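Local coordinates for protein antigen TpF1 (Treponema pallidum, PDB 2FJC) that binds iron as a mini-ferritin of the Dps family, probably oxidising and storing the metal inside a hollow shell of identical subunits, at residues Ile11-Glu16 against Gln121-Glu126; Thr115-Thr120 against Thr137-Thr142. All coordinates share one frame; numbering follows the deposited sequence.

Contact 1: residues Ile11-Glu16 against Gln121-Glu126; sequences IAAICE and QVLAAE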
ATOM      1  N   ILE B  11      29.215 -12.562  30.617  1.00 43.26           N
ATOM      2  CA  ILE B  11      29.129 -11.630  29.503  1.00 43.09           C
ATOM      3  C   ILE B  11      30.313 -11.817  28.562  1.00 42.74           C
ATOM      4  O   ILE B  11      30.173 -11.699  27.347  1.00 42.49           O
ATOM      5  CB  ILE B  11      29.044 -10.138  29.951  1.00 42.09           C
ATOM      6  CG1 ILE B  11      30.434  -9.574  30.193  1.00 42.39           C
ATOM      7  CG2 ILE B  11      28.153  -9.989  31.160  1.00 42.80           C
ATOM      8  CD1 ILE B  11      31.000  -8.898  28.968  1.00 40.56           C
ATOM      9  N   ALA B  12      31.475 -12.133  29.121  1.00 41.30           N
ATOM     10  CA  ALA B  12      32.666 -12.351  28.308  1.00 40.74           C
ATOM     11  C   ALA B  12      32.500 -13.594  27.452  1.00 40.10           C
ATOM     12  O   ALA B  12      32.871 -13.615  26.278  1.00 38.75           O
ATOM     13  CB  ALA B  12      33.885 -12.523  29.189  1.00 40.03           C
ATOM     14  N   ALA B  13      31.961 -14.646  28.054  1.00 38.58           N
ATOM     15  CA  ALA B  13      31.752 -15.891  27.328  1.00 37.78           C
ATOM     16  C   ALA B  13      30.713 -15.692  26.219  1.00 38.03           C
ATOM     17  O   ALA B  13      30.869 -16.198  25.108  1.00 36.77           O
ATOM     18  CB  ALA B  13      31.297 -16.981  28.275  1.00 35.09           C
ATOM     19  N   ILE B  14      29.654 -14.952  26.526  1.00 37.51           N
ATOM     20  CA  ILE B  14      28.616 -14.678  25.547  1.00 36.39           C
ATOM     21  C   ILE B  14      29.176 -13.838  24.396  1.00 37.56           C
ATOM     22  O   ILE B  14      28.904 -14.128  23.230  1.00 37.29           O
ATOM     23  CB  ILE B  14      27.422 -13.953  26.202  1.00 34.50           C
ATOM     24  CG1 ILE B  14      26.643 -14.943  27.068  1.00 34.04           C
ATOM     25  CG2 ILE B  14      26.516 -13.362  25.150  1.00 33.64           C
ATOM     26  CD1 ILE B  14      25.600 -14.312  27.956  1.00 31.27           C
ATOM     27  N   CYS B  15      29.962 -12.811  24.717  1.00 36.96           N
ATOM     28  CA  CYS B  15      30.555 -11.967  23.686  1.00 38.04           C
ATOM     29  C   CYS B  15      31.456 -12.771  22.763  1.00 39.02           C
ATOM     30  O   CYS B  15      31.503 -12.525  21.561  1.00 38.40           O
ATOM     31  CB  CYS B  15      31.378 -10.840  24.308  1.00 37.49           C
ATOM     32  SG  CYS B  15      30.384  -9.536  25.016  1.00 38.30           S
ATOM     33  N   GLU B  16      32.178 -13.730  23.330  1.00 40.56           N
ATOM     34  CA  GLU B  16      33.074 -14.556  22.532  1.00 41.47           C
ATOM     35  C   GLU B  16      32.243 -15.375  21.537  1.00 40.24           C
ATOM     36  O   GLU B  16      32.617 -15.535  20.383  1.00 38.22           O
ATOM     37  CB  GLU B  16      33.899 -15.479  23.435  1.00 43.85           C
ATOM     38  CG  GLU B  16      35.239 -15.895  22.829  1.00 49.72           C
ATOM     39  CD  GLU B  16      35.987 -14.716  22.189  1.00 54.09           C
ATOM     40  OE1 GLU B  16      36.153 -13.674  22.862  1.00 54.71           O
ATOM     41  OE2 GLU B  16      36.409 -14.830  21.011  1.00 56.23           O
ATOM     42  N   GLN B 121      22.446 -19.569  23.484  1.00 31.71           N
ATOM     43  CA  GLN B 121      21.173 -19.355  24.132  1.00 33.33           C
ATOM     44  C   GLN B 121      21.198 -19.948  25.529  1.00 33.48           C
ATOM     45  O   GLN B 121      20.646 -19.351  26.450  1.00 33.00           O
ATOM     46  CB  GLN B 121      20.005 -19.874  23.264  1.00 33.12           C
ATOM     47  CG  GLN B 121      19.252 -21.111  23.681  1.00 35.69           C
ATOM     48  CD  GLN B 121      18.521 -21.010  25.003  1.00 35.75           C
ATOM     49  OE1 GLN B 121      17.780 -20.064  25.268  1.00 35.25           O
ATOM     50  NE2 GLN B 121      18.718 -22.016  25.840  1.00 36.22           N
ATOM     51  N   VAL B 122      21.868 -21.086  25.704  1.00 32.99           N
ATOM     52  CA  VAL B 122      21.972 -21.706  27.021  1.00 33.55           C
ATOM     53  C   VAL B 122      22.765 -20.787  27.949  1.00 34.32           C
ATOM     54  O   VAL B 122      22.363 -20.560  29.086  1.00 34.13           O
ATOM     55  CB  VAL B 122      22.659 -23.102  26.945  1.00 34.23           C
ATOM     56  CG1 VAL B 122      23.055 -23.591  28.332  1.00 30.88           C
ATOM     57  CG2 VAL B 122      21.699 -24.106  26.315  1.00 33.49           C
ATOM     58  N   LEU B 123      23.878 -20.249  27.462  1.00 34.83           N
ATOM     59  CA  LEU B 123      24.696 -19.343  28.260  1.00 36.05           C
ATOM     60  C   LEU B 123      23.886 -18.134  28.691  1.00 36.24           C
ATOM     61  O   LEU B 123      23.870 -17.761  29.862  1.00 34.78           O
ATOM     62  CB  LEU B 123      25.904 -18.847  27.470  1.00 36.05           C
ATOM     63  CG  LEU B 123      27.096 -19.794  27.319  1.00 39.46           C
ATOM     64  CD1 LEU B 123      28.190 -19.114  26.488  1.00 36.65           C
ATOM     65  CD2 LEU B 123      27.635 -20.167  28.695  1.00 36.99           C
ATOM     66  N   ALA B 124      23.217 -17.520  27.727  1.00 36.39           N
ATOM     67  CA  ALA B 124      22.413 -16.339  27.988  1.00 37.18           C
ATOM     68  C   ALA B 124      21.291 -16.631  28.972  1.00 37.18           C
ATOM     69  O   ALA B 124      21.030 -15.850  29.881  1.00 36.04           O
ATOM     70  CB  ALA B 124      21.845 -15.810  26.692  1.00 35.36           C
ATOM     71  N   ALA B 125      20.637 -17.769  28.791  1.00 39.07           N
ATOM     72  CA  ALA B 125      19.535 -18.162  29.658  1.00 39.39           C
ATOM     73  C   ALA B 125      20.005 -18.371  31.095  1.00 40.18           C
ATOM     74  O   ALA B 125      19.384 -17.874  32.030  1.00 39.59           O
ATOM     75  CB  ALA B 125      18.877 -19.436  29.124  1.00 39.66           C
ATOM     76  N   GLU B 126      21.106 -19.090  31.273  1.00 40.62           N
ATOM     77  CA  GLU B 126      21.611 -19.351  32.610  1.00 42.81           C
ATOM     78  C   GLU B 126      22.161 -18.108  33.304  1.00 42.08           C
ATOM     79  O   GLU B 126      22.140 -18.024  34.525  1.00 41.91           O
ATOM     80  CB  GLU B 126      22.678 -20.455  32.566  1.00 44.49           C
ATOM     81  CG  GLU B 126      22.163 -21.749  31.904  1.00 51.88           C
ATOM     82  CD  GLU B 126      23.158 -22.916  31.933  1.00 54.68           C
ATOM     83  OE1 GLU B 126      24.344 -22.722  31.562  1.00 57.02           O
ATOM     84  OE2 GLU B 126      22.740 -24.036  32.312  1.00 54.43           O
TER
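Ile14 reaches across to Leu123 and Ala124 with one branch, in a contact between the first helix (8-38) and the third long helix (99-127) of a ferritin-like four-helix bundle. The helices run nearly antiparallel here, their short segments at 157° with axes 9.8 Å apart. CG1 of Ile14 lies 4.0 Å from CB of Leu123, and the two side chains run by one another in contrary directions. Beyond it, Ile14 CD1 comes down on the backbone of the next residue, 3.8 Å from Ala124 CA. CB of Ala124 is 4.2 Å from the same methyl, Ile14 CD1. Chi1 of Ile14 (-73°) sets CG1 beside its own N, and chi2 near 170° extends CD1 over to the partner helix.

Further out, Ile14 also touches Leu72, Asp129 and Thr132, so the same side chain packs near the turn that joins helix 99-127 to helix 130-154. Close to the end of helix 99-127, Ser127 OG lies within hydrogen-bonding reach of the carbonyls of both Leu123 and Ala124, and its one proton must be shared or go to one of them. The side chains that meet between the two segments are all apolar. On the more open flank, Leu123 CD1 lies 4.2 Å from Ala13 CB and equally near the carbonyl O of Ala13.

Contact 2: residues Thr115-Thr120 against Thr137-Thr142; sequences TRFSQT and TDILRT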
ATOM      1  N   THR B 115      23.607 -25.548  16.273  1.00 37.09           N
ATOM      2  CA  THR B 115      24.196 -26.074  17.491  1.00 38.39           C
ATOM      3  C   THR B 115      25.034 -24.980  18.174  1.00 38.31           C
ATOM      4  O   THR B 115      25.043 -24.867  19.400  1.00 37.28           O
ATOM      5  CB  THR B 115      25.065 -27.329  17.213  1.00 39.83           C
ATOM      6  OG1 THR B 115      26.226 -26.958  16.468  1.00 45.29           O
ATOM      7  CG2 THR B 115      24.280 -28.357  16.416  1.00 38.60           C
ATOM      8  N   ARG B 116      25.720 -24.161  17.386  1.00 36.99           N
ATOM      9  CA  ARG B 116      26.517 -23.098  17.973  1.00 39.32           C
ATOM     10  C   ARG B 116      25.627 -22.050  18.643  1.00 38.09           C
ATOM     11  O   ARG B 116      25.921 -21.596  19.744  1.00 36.57           O
ATOM     12  CB  ARG B 116      27.421 -22.449  16.921  1.00 41.41           C
ATOM     13  CG  ARG B 116      28.470 -23.416  16.391  1.00 46.75           C
ATOM     14  CD  ARG B 116      29.853 -22.790  16.383  1.00 52.48           C
ATOM     15  NE  ARG B 116      30.275 -22.383  17.720  1.00 55.13           N
ATOM     16  CZ  ARG B 116      30.483 -23.227  18.725  1.00 57.30           C
ATOM     17  NH1 ARG B 116      30.864 -22.769  19.911  1.00 57.57           N
ATOM     18  NH2 ARG B 116      30.318 -24.532  18.543  1.00 58.23           N
ATOM     19  N   PHE B 117      24.532 -21.681  17.988  1.00 37.73           N
ATOM     20  CA  PHE B 117      23.614 -20.697  18.552  1.00 37.39           C
ATOM     21  C   PHE B 117      22.955 -21.224  19.817  1.00 36.64           C
ATOM     22  O   PHE B 117      22.726 -20.474  20.761  1.00 36.10           O
ATOM     23  CB  PHE B 117      22.524 -20.308  17.550  1.00 37.23           C
ATOM     24  CG  PHE B 117      22.977 -19.325  16.502  1.00 39.67           C
ATOM     25  CD1 PHE B 117      23.587 -18.134  16.860  1.00 41.29           C
ATOM     26  CD2 PHE B 117      22.767 -19.580  15.155  1.00 40.54           C
ATOM     27  CE1 PHE B 117      23.980 -17.213  15.893  1.00 41.28           C
ATOM     28  CE2 PHE B 117      23.157 -18.664  14.186  1.00 40.71           C
ATOM     29  CZ  PHE B 117      23.765 -17.478  14.559  1.00 40.42           C
ATOM     30  N   SER B 118      22.645 -22.516  19.832  1.00 36.31           N
ATOM     31  CA  SER B 118      22.027 -23.121  21.001  1.00 35.27           C
ATOM     32  C   SER B 118      22.927 -23.001  22.232  1.00 34.86           C
ATOM     33  O   SER B 118      22.440 -22.798  23.340  1.00 33.04           O
ATOM     34  CB  SER B 118      21.709 -24.590  20.739  1.00 33.58           C
ATOM     35  OG  SER B 118      20.542 -24.726  19.958  1.00 32.54           O
ATOM     36  N   GLN B 119      24.235 -23.121  22.040  1.00 33.99           N
ATOM     37  CA  GLN B 119      25.149 -23.012  23.166  1.00 36.06           C
ATOM     38  C   GLN B 119      25.049 -21.608  23.742  1.00 34.59           C
ATOM     39  O   GLN B 119      25.048 -21.424  24.957  1.00 34.48           O
ATOM     40  CB  GLN B 119      26.588 -23.294  22.730  1.00 36.27           C
ATOM     41  CG  GLN B 119      26.745 -24.614  22.007  1.00 42.44           C
ATOM     42  CD  GLN B 119      28.156 -24.835  21.498  1.00 46.02           C
ATOM     43  OE1 GLN B 119      28.804 -23.910  20.995  1.00 46.35           O
ATOM     44  NE2 GLN B 119      28.638 -26.068  21.614  1.00 47.31           N
ATOM     45  N   THR B 120      24.953 -20.623  22.858  1.00 33.49           N
ATOM     46  CA  THR B 120      24.853 -19.244  23.278  1.00 32.24           C
ATOM     47  C   THR B 120      23.531 -18.998  23.995  1.00 32.39           C
ATOM     48  O   THR B 120      23.493 -18.310  25.012  1.00 31.22           O
ATOM     49  CB  THR B 120      24.958 -18.305  22.084  1.00 31.62           C
ATOM     50  OG1 THR B 120      26.180 -18.566  21.388  1.00 33.01           O
ATOM     51  CG2 THR B 120      24.953 -16.858  22.546  1.00 32.81           C
ATOM     52  N   THR B 137      17.345 -16.975  20.160  1.00 33.95           N
ATOM     53  CA  THR B 137      16.202 -17.867  20.002  1.00 34.69           C
ATOM     54  C   THR B 137      15.404 -17.545  18.729  1.00 35.46           C
ATOM     55  O   THR B 137      14.940 -18.454  18.045  1.00 34.91           O
ATOM     56  CB  THR B 137      15.260 -17.795  21.231  1.00 33.20           C
ATOM     57  OG1 THR B 137      15.969 -18.218  22.405  1.00 32.06           O
ATOM     58  CG2 THR B 137      14.053 -18.695  21.029  1.00 30.79           C
ATOM     59  N   ASP B 138      15.241 -16.260  18.413  1.00 35.41           N
ATOM     60  CA  ASP B 138      14.503 -15.873  17.212  1.00 34.98           C
ATOM     61  C   ASP B 138      15.217 -16.418  15.981  1.00 34.56           C
ATOM     62  O   ASP B 138      14.591 -16.916  15.050  1.00 33.98           O
ATOM     63  CB  ASP B 138      14.386 -14.350  17.088  1.00 35.86           C
ATOM     64  CG  ASP B 138      13.328 -13.759  18.017  1.00 39.78           C
ATOM     65  OD1 ASP B 138      12.515 -14.533  18.573  1.00 39.22           O
ATOM     66  OD2 ASP B 138      13.308 -12.512  18.177  1.00 40.71           O
ATOM     67  N   ILE B 139      16.535 -16.297  15.981  1.00 34.15           N
ATOM     68  CA  ILE B 139      17.353 -16.779  14.886  1.00 33.90           C
ATOM     69  C   ILE B 139      17.269 -18.304  14.836  1.00 34.39           C
ATOM     70  O   ILE B 139      17.156 -18.891  13.768  1.00 35.70           O
ATOM     71  CB  ILE B 139      18.803 -16.334  15.080  1.00 32.57           C
ATOM     72  CG1 ILE B 139      18.882 -14.808  14.950  1.00 30.45           C
ATOM     73  CG2 ILE B 139      19.699 -17.026  14.076  1.00 31.68           C
ATOM     74  CD1 ILE B 139      20.247 -14.215  15.321  1.00 30.43           C
ATOM     75  N   LEU B 140      17.314 -18.933  16.003  1.00 33.95           N
ATOM     76  CA  LEU B 140      17.218 -20.377  16.112  1.00 32.88           C
ATOM     77  C   LEU B 140      15.888 -20.853  15.501  1.00 33.93           C
ATOM     78  O   LEU B 140      15.827 -21.905  14.862  1.00 32.73           O
ATOM     79  CB  LEU B 140      17.283 -20.776  17.586  1.00 32.51           C
ATOM     80  CG  LEU B 140      18.367 -21.692  18.159  1.00 33.34           C
ATOM     81  CD1 LEU B 140      19.574 -21.817  17.242  1.00 32.93           C
ATOM     82  CD2 LEU B 140      18.756 -21.131  19.521  1.00 30.10           C
ATOM     83  N   ARG B 141      14.826 -20.081  15.696  1.00 34.27           N
ATOM     84  CA  ARG B 141      13.534 -20.459  15.157  1.00 36.15           C
ATOM     85  C   ARG B 141      13.550 -20.454  13.635  1.00 36.85           C
ATOM     86  O   ARG B 141      13.074 -21.404  13.020  1.00 36.08           O
ATOM     87  CB  ARG B 141      12.423 -19.534  15.659  1.00 37.75           C
ATOM     88  CG  ARG B 141      11.033 -20.007  15.234  1.00 42.76           C
ATOM     89  CD  ARG B 141       9.907 -19.055  15.650  1.00 45.68           C
ATOM     90  NE  ARG B 141      10.033 -18.606  17.037  1.00 49.32           N
ATOM     91  CZ  ARG B 141       9.039 -18.066  17.741  1.00 50.34           C
ATOM     92  NH1 ARG B 141       7.840 -17.913  17.189  1.00 49.02           N
ATOM     93  NH2 ARG B 141       9.247 -17.669  18.992  1.00 49.66           N
ATOM     94  N   THR B 142      14.102 -19.409  13.019  1.00 36.30           N
ATOM     95  CA  THR B 142      14.127 -19.377  11.562  1.00 37.99           C
ATOM     96  C   THR B 142      15.071 -20.454  11.007  1.00 38.17           C
ATOM     97  O   THR B 142      14.816 -21.018   9.938  1.00 39.33           O
ATOM     98  CB  THR B 142      14.524 -17.981  11.006  1.00 38.14           C
ATOM     99  OG1 THR B 142      15.912 -17.745  11.243  1.00 42.91           O
ATOM    100  CG2 THR B 142      13.712 -16.889  11.673  1.00 36.17           C
TER
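Chi1 of Phe117 (-79°) sets CG anti to its carbonyl carbon and places the ring against Ile139 of helix 130-154. In Ile139 it is CG2 that lies anti to the backbone N, and this branch, not the longer CG1 arm, rests over one face of the phenyl ring. The methyl CG2 of Ile139 sits 4.2 Å from the ring centroid of Phe117, 24° off the normal, a CH-pi contact displaced toward the rim; its closest ring atom is Phe117 CE2. The two side chains lie roughly perpendicular.

Leu140 comes up beside the ring's root, its CD1 next to Phe117 CB at a distance whose shortness is doubtful given the unusual rotamer of the leucine, while CD2 of Leu140 lies 4.0 Å from Ser118 OG. That hydroxyl is turned back to its own helix and bonds to the carbonyl of Ser114, so its contact with Leu140 is van der Waals only.

These are the last two long helices of the ferritin-like four-helix bundle, antiparallel neighbours at 154° in these segments. Phe117 points into the bundle interior: its ring meets that of His21 with planes at about 50° and also touches Leu25 and Ile65, so all four long helices converge on it. Elsewhere on helix 130-154, Arg141 NH1 forms a salt bridge with Asp138 OD2 of a neighbouring subunit.

How the contacts relate
Helix 99-127 serves both contacts: its segment 121-126 packs on helix 8-38 in contact 1, and the preceding 115-120 packs on helix 130-154 in contact 2. Their centres are 12 Å apart, and Gln121 joins them directly, with its CB 4.1 Å from CD2 of Leu140. Contact 1 lies nearer one end of the bundle, about 16 Å from the chain centre to its own centre, against 9 Å for contact 2. Neither segment pair supplies the iron ligands Asp63 and Glu67, which belong to helix 44-71; Ile139 of contact 2 has its side chain about 13 Å from a bound iron and touches Ala61 and Ile65 of that helix.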